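Side-chain contacts in glutamate racemase (Francisella tularensis subsp. tularensis, PDB 3OUT), which belongs to the Asp/Glu/hydantoin racemase family and holds a d-glutamic acid ligand in a pocket between its two parallel-sheet halves: residues I36-I41 with A59-F64; T53-A58 with K85-E90; L20-N25 with A72-C77; V248-M251 with T255-Q258. One frame throughout, in Å; residues are numbered along the deposited sequence. Where two conformers were deposited one is given.

Interaction 1 (I36-I41 with A59-F64); sequences IYFGDI and AQTAKF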
loop_
_atom_site.group_PDB
_atom_site.type_symbol
_atom_site.label_atom_id
_atom_site.label_comp_id
_atom_site.label_asym_id
_atom_site.label_seq_id
_atom_site.Cartn_x
_atom_site.Cartn_y
_atom_site.Cartn_z
ATOM N N ILE B 36 -20.458 9.004 3.054
ATOM C CA ILE B 36 -19.059 8.938 2.688
ATOM C C ILE B 36 -18.905 7.659 1.860
ATOM O O ILE B 36 -19.151 6.573 2.368
ATOM C CB ILE B 36 -18.133 8.827 3.916
ATOM C CG1 ILE B 36 -18.179 10.101 4.751
ATOM C CG2 ILE B 36 -16.700 8.482 3.459
ATOM C CD1 ILE B 36 -17.337 10.022 6.085
ATOM N N TYR B 37 -18.556 7.809 0.592
ATOM C CA TYR B 37 -18.200 6.701 -0.263
ATOM C C TYR B 37 -16.659 6.519 -0.215
ATOM O O TYR B 37 -15.909 7.513 -0.343
ATOM C CB TYR B 37 -18.616 6.988 -1.701
ATOM C CG TYR B 37 -18.042 5.994 -2.699
ATOM C CD1 TYR B 37 -18.686 4.794 -2.969
ATOM C CD2 TYR B 37 -16.864 6.267 -3.396
ATOM C CE1 TYR B 37 -18.151 3.855 -3.838
ATOM C CE2 TYR B 37 -16.320 5.326 -4.273
ATOM C CZ TYR B 37 -16.954 4.149 -4.511
ATOM O OH TYR B 37 -16.414 3.206 -5.390
ATOM N N PHE B 38 -16.219 5.277 -0.053
ATOM C CA PHE B 38 -14.791 4.947 -0.163
ATOM C C PHE B 38 -14.552 3.997 -1.291
ATOM O O PHE B 38 -15.131 2.900 -1.315
ATOM C CB PHE B 38 -14.217 4.338 1.117
ATOM C CG PHE B 38 -12.699 4.380 1.168
ATOM C CD1 PHE B 38 -12.064 5.381 1.872
ATOM C CD2 PHE B 38 -11.940 3.489 0.434
ATOM C CE1 PHE B 38 -10.680 5.489 1.853
ATOM C CE2 PHE B 38 -10.557 3.574 0.428
ATOM C CZ PHE B 38 -9.938 4.595 1.149
ATOM N N GLY B 39 -13.667 4.361 -2.198
ATOM C CA GLY B 39 -13.250 3.427 -3.235
ATOM C C GLY B 39 -11.737 3.356 -3.288
ATOM O O GLY B 39 -11.059 4.391 -3.428
ATOM N N ASP B 40 -11.205 2.142 -3.194
ATOM C CA ASP B 40 -9.760 1.878 -3.274
ATOM C C ASP B 40 -9.335 1.762 -4.735
ATOM O O ASP B 40 -8.803 0.735 -5.182
ATOM C CB ASP B 40 -9.421 0.607 -2.493
ATOM C CG ASP B 40 -7.952 0.370 -2.323
ATOM O OD1 ASP B 40 -7.122 1.285 -2.561
ATOM O OD2 ASP B 40 -7.619 -0.790 -1.936
ATOM N N ILE B 41 -9.549 2.839 -5.467
ATOM C CA ILE B 41 -9.276 2.907 -6.924
ATOM C C ILE B 41 -7.809 2.566 -7.291
ATOM O O ILE B 41 -7.538 2.053 -8.375
ATOM C CB ILE B 41 -9.729 4.274 -7.524
ATOM C CG1 ILE B 41 -11.146 4.673 -7.079
ATOM C CG2 ILE B 41 -9.700 4.227 -9.058
ATOM C CD1 ILE B 41 -12.248 3.578 -7.269
ATOM N N ALA B 59 -9.227 -4.346 5.769
ATOM C CA ALA B 59 -8.957 -3.860 7.132
ATOM C C ALA B 59 -8.546 -2.379 7.101
ATOM O O ALA B 59 -8.958 -1.607 7.938
ATOM C CB ALA B 59 -7.929 -4.730 7.861
ATOM N N GLN B 60 -7.787 -1.959 6.090
ATOM C CA GLN B 60 -7.361 -0.587 5.996
ATOM C C GLN B 60 -8.548 0.354 5.759
ATOM O O GLN B 60 -8.682 1.365 6.451
ATOM C CB GLN B 60 -6.341 -0.425 4.858
ATOM C CG GLN B 60 -5.030 -1.220 5.050
ATOM C CD GLN B 60 -4.089 -0.893 3.946
ATOM O OE1 GLN B 60 -4.295 -1.309 2.824
ATOM N NE2 GLN B 60 -3.049 -0.092 4.244
ATOM N N THR B 61 -9.416 0.016 4.795
ATOM C CA THR B 61 -10.593 0.845 4.474
ATOM C C THR B 61 -11.508 0.903 5.699
ATOM O O THR B 61 -12.039 1.941 6.014
ATOM C CB THR B 61 -11.348 0.325 3.266
ATOM O OG1 THR B 61 -10.468 0.412 2.134
ATOM C CG2 THR B 61 -12.616 1.157 2.991
ATOM N N ALA B 62 -11.696 -0.205 6.376
ATOM C CA ALA B 62 -12.532 -0.233 7.579
ATOM C C ALA B 62 -12.040 0.734 8.616
ATOM O O ALA B 62 -12.829 1.523 9.174
ATOM C CB ALA B 62 -12.644 -1.663 8.175
ATOM N N LYS B 63 -10.724 0.731 8.862
ATOM C CA LYS B 63 -10.158 1.637 9.848
ATOM C C LYS B 63 -10.349 3.088 9.410
ATOM O O LYS B 63 -10.636 3.959 10.236
ATOM C CB LYS B 63 -8.690 1.301 10.129
ATOM C CG LYS B 63 -8.569 -0.062 10.778
ATOM C CD LYS B 63 -7.123 -0.568 10.838
ATOM C CE LYS B 63 -7.076 -2.017 11.302
ATOM N NZ LYS B 63 -5.629 -2.550 11.400
ATOM N N PHE B 64 -10.148 3.383 8.124
ATOM C CA PHE B 64 -10.354 4.729 7.636
ATOM C C PHE B 64 -11.787 5.168 7.907
ATOM O O PHE B 64 -12.023 6.277 8.378
ATOM C CB PHE B 64 -10.040 4.810 6.123
ATOM C CG PHE B 64 -10.234 6.172 5.542
ATOM C CD1 PHE B 64 -11.485 6.625 5.195
ATOM C CD2 PHE B 64 -9.151 7.019 5.374
ATOM C CE1 PHE B 64 -11.658 7.877 4.671
ATOM C CE2 PHE B 64 -9.325 8.292 4.853
ATOM C CZ PHE B 64 -10.590 8.708 4.487
#

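Interaction 2 (T53-A58 with K85-E90); sequences TIQKFA and KDIVQE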
loop_
_atom_site.group_PDB
_atom_site.type_symbol
_atom_site.label_atom_id
_atom_site.label_comp_id
_atom_site.label_asym_id
_atom_site.label_seq_id
_atom_site.Cartn_x
_atom_site.Cartn_y
_atom_site.Cartn_z
ATOM N N THR B 53 -4.905 -10.989 0.597
ATOM C CA THR B 53 -4.727 -9.607 0.191
ATOM C C THR B 53 -6.022 -8.803 0.264
ATOM O O THR B 53 -6.016 -7.654 0.697
ATOM C CB THR B 53 -4.129 -9.546 -1.212
ATOM O OG1 THR B 53 -2.772 -9.949 -1.085
ATOM C CG2 THR B 53 -4.123 -8.118 -1.733
ATOM N N ILE B 54 -7.139 -9.422 -0.100
ATOM C CA ILE B 54 -8.428 -8.756 0.021
ATOM C C ILE B 54 -8.701 -8.418 1.471
ATOM O O ILE B 54 -9.152 -7.297 1.758
ATOM C CB ILE B 54 -9.585 -9.556 -0.604
ATOM C CG1 ILE B 54 -9.390 -9.626 -2.144
ATOM C CG2 ILE B 54 -10.930 -8.924 -0.202
ATOM C CD1 ILE B 54 -10.194 -10.724 -2.824
ATOM N N GLN B 55 -8.411 -9.339 2.395
ATOM C CA GLN B 55 -8.575 -9.042 3.818
ATOM C C GLN B 55 -7.682 -7.906 4.313
ATOM O O GLN B 55 -8.132 -7.088 5.099
ATOM C CB GLN B 55 -8.378 -10.279 4.703
ATOM C CG GLN B 55 -9.445 -11.308 4.491
ATOM C CD GLN B 55 -9.463 -12.419 5.533
ATOM O OE1 GLN B 55 -8.525 -12.614 6.299
ATOM N NE2 GLN B 55 -10.601 -13.101 5.626
ATOM N N LYS B 56 -6.414 -7.887 3.890
ATOM C CA LYS B 56 -5.482 -6.834 4.233
ATOM C C LYS B 56 -6.026 -5.479 3.793
ATOM O O LYS B 56 -6.092 -4.540 4.600
ATOM C CB LYS B 56 -4.111 -7.097 3.577
ATOM C CG LYS B 56 -3.115 -6.007 3.932
ATOM C CD LYS B 56 -1.795 -6.190 3.192
ATOM C CE LYS B 56 -0.758 -5.106 3.601
ATOM N NZ LYS B 56 -0.128 -5.392 4.973
ATOM N N PHE B 57 -6.481 -5.386 2.533
ATOM C CA PHE B 57 -6.978 -4.134 1.978
ATOM C C PHE B 57 -8.228 -3.686 2.713
ATOM O O PHE B 57 -8.380 -2.488 3.106
ATOM C CB PHE B 57 -7.324 -4.326 0.501
ATOM C CG PHE B 57 -6.159 -4.475 -0.420
ATOM C CD1 PHE B 57 -4.859 -4.294 -0.022
ATOM C CD2 PHE B 57 -6.437 -4.807 -1.751
ATOM C CE1 PHE B 57 -3.835 -4.423 -0.944
ATOM C CE2 PHE B 57 -5.433 -4.938 -2.667
ATOM C CZ PHE B 57 -4.143 -4.737 -2.246
ATOM N N ALA B 58 -9.145 -4.628 2.972
ATOM C CA ALA B 58 -10.425 -4.278 3.633
ATOM C C ALA B 58 -10.219 -3.795 5.060
ATOM O O ALA B 58 -10.941 -2.891 5.496
ATOM C CB ALA B 58 -11.381 -5.488 3.658
ATOM N N LYS B 85 -16.008 -9.802 5.334
ATOM C CA LYS B 85 -17.075 -9.257 6.156
ATOM C C LYS B 85 -16.715 -9.307 7.622
ATOM O O LYS B 85 -16.951 -8.348 8.342
ATOM C CB LYS B 85 -18.392 -10.013 5.920
ATOM C CG LYS B 85 -19.613 -9.423 6.622
ATOM C CD LYS B 85 -20.880 -10.197 6.250
ATOM C CE LYS B 85 -20.902 -11.630 6.747
ATOM N NZ LYS B 85 -22.305 -12.200 6.675
ATOM N N ASP B 86 -16.169 -10.429 8.099
ATOM C CA ASP B 86 -15.873 -10.551 9.516
ATOM C C ASP B 86 -14.740 -9.631 9.969
ATOM O O ASP B 86 -14.813 -9.086 11.064
ATOM C CB ASP B 86 -15.560 -12.012 9.869
ATOM C CG ASP B 86 -16.810 -12.908 9.842
ATOM O OD1 ASP B 86 -17.967 -12.412 9.758
ATOM O OD2 ASP B 86 -16.622 -14.136 9.902
ATOM N N ILE B 87 -13.716 -9.474 9.127
ATOM C CA ILE B 87 -12.620 -8.525 9.352
ATOM C C ILE B 87 -13.209 -7.132 9.558
ATOM O O ILE B 87 -12.850 -6.419 10.497
ATOM C CB ILE B 87 -11.666 -8.483 8.105
ATOM C CG1 ILE B 87 -10.842 -9.808 7.965
ATOM C CG2 ILE B 87 -10.745 -7.251 8.136
ATOM C CD1 ILE B 87 -9.776 -9.942 8.982
ATOM N N VAL B 88 -14.145 -6.750 8.686
ATOM C CA VAL B 88 -14.762 -5.399 8.754
ATOM C C VAL B 88 -15.634 -5.235 10.006
ATOM O O VAL B 88 -15.539 -4.226 10.697
ATOM C CB VAL B 88 -15.576 -5.051 7.474
ATOM C CG1 VAL B 88 -16.299 -3.674 7.612
ATOM C CG2 VAL B 88 -14.648 -5.050 6.241
ATOM N N GLN B 89 -16.481 -6.227 10.267
ATOM C CA GLN B 89 -17.318 -6.255 11.468
ATOM C C GLN B 89 -16.498 -6.133 12.766
ATOM O O GLN B 89 -16.897 -5.411 13.696
ATOM C CB GLN B 89 -18.203 -7.521 11.444
ATOM C CG GLN B 89 -19.412 -7.373 10.499
ATOM C CD GLN B 89 -20.250 -8.641 10.291
ATOM O OE1 GLN B 89 -19.910 -9.734 10.758
ATOM N NE2 GLN B 89 -21.320 -8.498 9.521
ATOM N N GLU B 90 -15.349 -6.804 12.819
ATOM C CA GLU B 90 -14.499 -6.819 14.008
ATOM C C GLU B 90 -13.922 -5.436 14.281
ATOM O O GLU B 90 -13.829 -4.992 15.425
ATOM C CB GLU B 90 -13.364 -7.828 13.851
ATOM C CG GLU B 90 -12.645 -8.096 15.143
ATOM C CD GLU B 90 -13.514 -8.885 16.131
ATOM O OE1 GLU B 90 -13.425 -8.595 17.343
ATOM O OE2 GLU B 90 -14.289 -9.782 15.701
#

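Interaction 3 (L20-N25 with A72-C77); sequences LTIVKN and AIIIAC. With DGL (D-glutamic acid), chain E.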
loop_
_atom_site.group_PDB
_atom_site.type_symbol
_atom_site.label_atom_id
_atom_site.label_comp_id
_atom_site.label_asym_id
_atom_site.label_seq_id
_atom_site.Cartn_x
_atom_site.Cartn_y
_atom_site.Cartn_z
ATOM N N LEU B 20 -20.852 2.588 -6.366
ATOM C CA LEU B 20 -21.481 3.904 -6.479
ATOM C C LEU B 20 -23.004 3.752 -6.670
ATOM O O LEU B 20 -23.754 4.666 -6.338
ATOM C CB LEU B 20 -20.852 4.739 -7.607
ATOM C CG LEU B 20 -19.444 5.212 -7.251
ATOM C CD1 LEU B 20 -18.668 5.636 -8.463
ATOM C CD2 LEU B 20 -19.576 6.380 -6.195
ATOM N N THR B 21 -23.450 2.617 -7.198
ATOM C CA THR B 21 -24.877 2.376 -7.297
ATOM C C THR B 21 -25.578 2.410 -5.935
ATOM O O THR B 21 -26.727 2.870 -5.858
ATOM C CB THR B 21 -25.190 1.075 -8.010
ATOM O OG1 THR B 21 -24.809 1.196 -9.391
ATOM C CG2 THR B 21 -26.676 0.763 -7.877
ATOM N N ILE B 22 -24.902 1.950 -4.873
ATOM C CA ILE B 22 -25.478 1.970 -3.502
ATOM C C ILE B 22 -25.677 3.416 -3.061
ATOM O O ILE B 22 -26.646 3.744 -2.360
ATOM C CB ILE B 22 -24.586 1.235 -2.468
ATOM C CG1 ILE B 22 -24.630 -0.273 -2.729
ATOM C CG2 ILE B 22 -24.984 1.571 -1.012
ATOM C CD1 ILE B 22 -25.785 -0.986 -2.090
ATOM N N VAL B 23 -24.759 4.306 -3.448
ATOM C CA VAL B 23 -24.920 5.715 -3.132
ATOM C C VAL B 23 -26.208 6.262 -3.781
ATOM O O VAL B 23 -27.021 6.932 -3.136
ATOM C CB VAL B 23 -23.665 6.524 -3.559
ATOM C CG1 VAL B 23 -23.872 8.007 -3.257
ATOM C CG2 VAL B 23 -22.458 6.001 -2.784
ATOM N N LYS B 24 -26.387 5.941 -5.058
ATOM C CA LYS B 24 -27.575 6.292 -5.816
ATOM C C LYS B 24 -28.846 5.777 -5.076
ATOM O O LYS B 24 -29.827 6.519 -4.865
ATOM C CB LYS B 24 -27.462 5.744 -7.240
ATOM C CG LYS B 24 -28.716 5.928 -8.120
ATOM C CD LYS B 24 -28.684 5.012 -9.353
ATOM C CE LYS B 24 -29.081 3.547 -9.023
ATOM N NZ LYS B 24 -29.041 2.597 -10.205
ATOM N N ASN B 25 -28.800 4.522 -4.670
ATOM C CA ASN B 25 -29.949 3.908 -4.039
ATOM C C ASN B 25 -30.266 4.622 -2.733
ATOM O O ASN B 25 -31.341 4.901 -2.425
ATOM C CB ASN B 25 -29.709 2.417 -3.770
ATOM C CG ASN B 25 -29.672 1.566 -5.038
ATOM O OD1 ASN B 25 -30.310 1.842 -5.999
ATOM N ND2 ASN B 25 -28.970 0.517 -4.970
ATOM N N ALA B 72 -22.998 3.796 10.474
ATOM C CA ALA B 72 -23.292 2.499 9.878
ATOM C C ALA B 72 -22.418 2.353 8.633
ATOM O O ALA B 72 -22.043 3.335 8.009
ATOM C CB ALA B 72 -24.792 2.362 9.470
ATOM N N ILE B 73 -22.126 1.118 8.303
ATOM C CA ILE B 73 -21.393 0.753 7.091
ATOM C C ILE B 73 -22.251 -0.157 6.238
ATOM O O ILE B 73 -22.832 -1.073 6.746
ATOM C CB ILE B 73 -20.077 0.074 7.450
ATOM C CG1 ILE B 73 -19.124 1.100 8.062
ATOM C CG2 ILE B 73 -19.405 -0.569 6.190
ATOM C CD1 ILE B 73 -17.945 0.505 8.803
ATOM N N ILE B 74 -22.284 0.096 4.929
ATOM C CA ILE B 74 -22.770 -0.870 3.984
ATOM C C ILE B 74 -21.617 -1.289 3.081
ATOM O O ILE B 74 -20.985 -0.439 2.431
ATOM C CB ILE B 74 -23.973 -0.335 3.173
ATOM C CG1 ILE B 74 -24.359 -1.265 2.010
ATOM C CG2 ILE B 74 -23.731 1.072 2.655
ATOM C CD1 ILE B 74 -25.878 -1.049 1.640
ATOM N N ILE B 75 -21.351 -2.582 3.039
ATOM C CA ILE B 75 -20.329 -3.120 2.094
ATOM C C ILE B 75 -21.015 -3.359 0.754
ATOM O O ILE B 75 -21.850 -4.262 0.601
ATOM C CB ILE B 75 -19.705 -4.399 2.609
ATOM C CG1 ILE B 75 -19.168 -4.204 4.037
ATOM C CG2 ILE B 75 -18.633 -4.884 1.599
ATOM C CD1 ILE B 75 -18.460 -5.480 4.617
ATOM N N ALA B 76 -20.717 -2.477 -0.185
ATOM C CA ALA B 76 -21.331 -2.458 -1.536
ATOM C C ALA B 76 -20.787 -3.536 -2.466
ATOM O O ALA B 76 -21.464 -3.948 -3.455
ATOM C CB ALA B 76 -21.148 -1.079 -2.165
ATOM N N CYS B 77 -19.566 -3.982 -2.156
ATOM C CA CYS B 77 -18.780 -4.882 -2.988
ATOM C C CYS B 77 -19.031 -6.326 -2.565
ATOM O O CYS B 77 -18.875 -6.685 -1.385
ATOM C CB CYS B 77 -17.296 -4.561 -2.805
ATOM S SG CYS B 77 -16.222 -5.677 -3.742
HETATM N N DGL E . -15.092 -3.673 -7.930
HETATM C CA DGL E . -14.966 -5.107 -8.369
HETATM C C DGL E . -13.531 -5.550 -8.320
HETATM O O DGL E . -12.715 -4.886 -7.642
HETATM C CB DGL E . -15.750 -6.090 -7.507
HETATM C CG DGL E . -17.236 -5.753 -7.316
HETATM C CD DGL E . -18.064 -6.860 -6.693
HETATM O OE1 DGL E . -17.565 -7.989 -6.536
HETATM O OE2 DGL E . -19.262 -6.584 -6.400
HETATM O OXT DGL E . -13.179 -6.612 -8.889
#

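Interaction 4 (V248-M251 with T255-Q258); sequences VGEM and TEMQ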
loop_
_atom_site.group_PDB
_atom_site.type_symbol
_atom_site.label_atom_id
_atom_site.label_comp_id
_atom_site.label_asym_id
_atom_site.label_seq_id
_atom_site.Cartn_x
_atom_site.Cartn_y
_atom_site.Cartn_z
ATOM N N VAL B 248 -16.524 6.658 -15.760
ATOM C CA VAL B 248 -17.005 5.300 -15.470
ATOM C C VAL B 248 -17.757 5.308 -14.126
ATOM O O VAL B 248 -18.817 4.678 -14.006
ATOM C CB VAL B 248 -15.883 4.249 -15.568
ATOM C CG1 VAL B 248 -16.412 2.846 -15.231
ATOM C CG2 VAL B 248 -15.252 4.252 -16.937
ATOM N N GLY B 249 -17.263 6.035 -13.127
ATOM C CA GLY B 249 -17.958 6.078 -11.843
ATOM C C GLY B 249 -19.344 6.679 -11.954
ATOM O O GLY B 249 -20.288 6.193 -11.373
ATOM N N GLU B 250 -19.453 7.781 -12.698
ATOM C CA GLU B 250 -20.719 8.493 -12.813
ATOM C C GLU B 250 -21.705 7.730 -13.681
ATOM O O GLU B 250 -22.906 7.941 -13.532
ATOM C CB GLU B 250 -20.502 9.943 -13.257
ATOM C CG GLU B 250 -19.803 10.732 -12.161
ATOM C CD GLU B 250 -19.601 12.208 -12.498
ATOM O OE1 GLU B 250 -19.982 12.673 -13.602
ATOM O OE2 GLU B 250 -19.030 12.895 -11.637
HETATM N N MSE B 251 -21.217 6.799 -14.505
HETATM C CA MSE B 251 -22.109 5.813 -15.205
HETATM C C MSE B 251 -22.904 4.987 -14.177
HETATM O O MSE B 251 -24.091 4.753 -14.371
HETATM C CB MSE B 251 -21.322 4.912 -16.160
HETATM C CG MSE B 251 -22.155 3.933 -16.960
HETATM SE SE MSE B 251 -21.141 2.689 -18.055
HETATM C CE MSE B 251 -20.226 1.566 -16.704
ATOM N N THR B 255 -25.300 10.558 -11.348
ATOM C CA THR B 255 -25.267 11.962 -10.997
ATOM C C THR B 255 -23.793 12.344 -10.758
ATOM O O THR B 255 -22.934 11.463 -10.686
ATOM C CB THR B 255 -26.140 12.254 -9.754
ATOM O OG1 THR B 255 -26.483 13.641 -9.714
ATOM C CG2 THR B 255 -25.427 11.874 -8.463
ATOM N N GLU B 256 -23.499 13.637 -10.645
ATOM C CA GLU B 256 -22.091 14.091 -10.470
ATOM C C GLU B 256 -21.514 13.743 -9.110
ATOM O O GLU B 256 -22.157 13.997 -8.057
ATOM C CB GLU B 256 -21.919 15.607 -10.692
ATOM C CG GLU B 256 -20.457 16.059 -10.395
ATOM C CD GLU B 256 -20.160 17.518 -10.691
ATOM O OE1 GLU B 256 -18.959 17.877 -10.623
ATOM O OE2 GLU B 256 -21.105 18.293 -10.952
HETATM N N MSE B 257 -20.275 13.234 -9.106
HETATM C CA MSE B 257 -19.465 13.109 -7.887
HETATM C C MSE B 257 -18.823 14.460 -7.608
HETATM O O MSE B 257 -17.632 14.661 -7.847
HETATM C CB MSE B 257 -18.358 12.092 -8.032
HETATM C CG MSE B 257 -18.794 10.676 -8.127
HETATM SE SE MSE B 257 -17.213 9.454 -8.224
HETATM C CE MSE B 257 -16.562 9.911 -10.032
ATOM N N GLN B 258 -19.606 15.326 -7.004
ATOM C CA GLN B 258 -19.234 16.737 -6.870
ATOM C C GLN B 258 -18.111 16.976 -5.863
ATOM O O GLN B 258 -17.218 17.778 -6.171
ATOM C CB GLN B 258 -20.457 17.550 -6.485
ATOM C CG GLN B 258 -20.191 18.995 -6.067
ATOM C CD GLN B 258 -19.870 19.907 -7.210
ATOM O OE1 GLN B 258 -18.877 19.708 -7.954
ATOM N NE2 GLN B 258 -20.721 20.927 -7.386
#

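Interaction 1 (I36-I41 with A59-F64)
Asp40 OD2, gripped by Arg43 NE in a salt bridge and by Tyr46 OH in a hydrogen bond, sits just past the point where strand residue Phe38 meets Thr61 and Phe64 of helix 51-67. Arg43 also turns NH2 to Gln60 OE1, tying the strand end to the helix indirectly; the direct meeting is apolar. Phe38 places CE1 above one face of the Phe64 ring, offset toward its rim, with the planes at 59° and the centroids 5.0 Å apart, an oblique pair. Phe64 swings its CG anti to the backbone N (chi1 180°), which carries the ring across to the strand and brings its CD1 within 3.6 Å of Phe38 CD1. Against the Phe38 ring, Thr61 CG2 comes to 3.5 Å from Phe38 CD2, while Thr61 OG1 lies 3.6 Å from Phe38 CE2. Strand 35-39, helix 51-67 and strand 72-75 form a beta-alpha-beta crossover, and the helix passes over strand 10-14, where Thr61 and Ala62 rest on Phe13. Arg51 of the second subunit packs against Phe64. Dispersion between two rings and a methyl thus does the direct work, and the polar link between strand end and helix runs through Arg43, which reaches both Asp40 and Gln60.

Interaction 2 (T53-A58 with K85-E90)
Ile87 is the first residue of 85-90 to touch 53-58, and it lies against Gln55. Its CG1 approaches the amide carbon, 3.8 Å from Gln55 CD, with both amide heteroatoms and the methylene CG only slightly farther away, so one methylene meets nearly the whole side chain. The two side chains cross at about a right angle. Gln55 is extended beyond CG (chi2 -168°), and this reach carries its amide past Ile87 to the preceding turn of helix 78-92, where NE2 hydrogen-bonds to Ile83 O. The helix is kinked here: the N atoms of Asp86 and Ile87 make no bond to the turn before, and the carbonyl of Ile83 finds a donor in the neighbouring helix. The tip of the CG1 branch, Ile87 CD1, lies 4.0 Å from Gln55 OE1, and the other branch, CG2, lies 4.0 Å from Gln55 O. Ser264 and Ser267 of the third subunit pack on Gln55 and Ile87 respectively.

Val88 follows, nearer the sheet. Its CG2 stands 4.2 Å from Ala58 CB. Spacing is nearly equal at both pairs, 6.8 Å for Ala58 CA to Val88 CA and 6.9 Å for Gln55 CA to Ile87 CA. Ala58 and Val88 also touch Phe13 of strand 10-14, so the two helices lie side by side on one face of the parallel sheet. The chemistry implies a graded seam, aliphatic next to the sheet and, farther out, a glutamine side chain that packs against Ile87 CG1 while its NE2 hydrogen-bonds to Ile83 O beside the kink.

Interaction 3 (L20-N25 with A72-C77)
Ile22 carries CG1 beside its backbone N (chi1 -71°) and turns CD1 through a second bend (chi2 -85°), whereas Ile74 sends CG1 anti to its own N (chi1 171°) and runs on nearly straight; the two side chains therefore reach each other tip to tip. Their CD1 methyls meet at 3.7 Å. The CG2 branch of Ile22 takes part too, 3.8 Å from Ile74 CD1 and 3.9 Å from Ile74 CG2. Lower on the same side chain, Ile22 CG1 lies 3.6 Å from Ala76 CB, so one isoleucine spans the strand end and the loop after it. The arrangement is a three-layer alpha/beta/alpha sandwich: helix 20-29 covers one face of the six-stranded parallel sheet, with Val12 of the inner strand 10-14 touching both Ile22 and Ile74, while Ile75 faces the other way onto Ile80 and Val88 of helix 78-92. Ser212 of helix 208-221 also packs on Ile22. Past Ala76 the chain enters the ligand pocket. Cys77, the N-cap of helix 78-92, caps a backbone N of that helix with its side chain, and its SG lies 3.7 Å from CD of the bound d-glutamic acid. Asn78 N and Tyr46 N also hydrogen-bond to the ligand.

Interaction 4 (V248-M251 with T255-Q258)
Glu250 reaches from helix 245-253 to the loop that doubles back toward strand 259-262, and its OE2 accepts a hydrogen bond from Met257 N, 2.8 Å away. The bond is fairly straight, 163° at the hydrogen, yet the donor comes from above the carboxylate, 51° out of its plane. Met257 is also the centre of an inverse gamma turn, so the carboxylate pins the loop where it bends. Glu250 is extended beyond CG, which sets its flank along the loop: Glu250 CG lies 3.5 Å from Thr255 O, and Glu250 OE2 is 3.5 Å from Glu256 CA. Met257, modelled with selenium, bends at its last torsion (chi3 -70°) and brings CE back to 4.0 Å from Glu250 CG. That same methyl is 4.5 Å from Gly249 CA.

Two arginines outside the segments hold this carboxylate directly. Arg246 of the same chain makes a salt bridge to Glu250 OE1 through NH1, and Arg246 of the fifth subunit makes one to OE2 through NH2. The arginine from the fifth subunit also gives NH1 to Glu256 OE1, which probably offsets the repulsion between the two acids, whose nearest oxygens, Glu250 OE2 and Glu256 OE1, are 5.1 Å apart.

Overall arrangement
Read from the N terminus, interaction 3 opens first, at helix 20-29, and closes a long loop at strand 72-75. Interaction 1 opens and closes inside that loop, joining strand 35-39 to helix 51-67. Interaction 2 begins on the same helix, before interaction 1 has closed, and ends on helix 78-92, so it crosses both. These three tie helices on the two faces of one parallel sheet to its strands and to each other; Tyr37 packs on Leu20 and Val23, and Ala59 on Ile87. Interaction 4 follows in series as a short, local closure near the C terminus, about 26 Å from interaction 2 between centres, but joined to interaction 3 where Leu20 touches Gly249 and Met257.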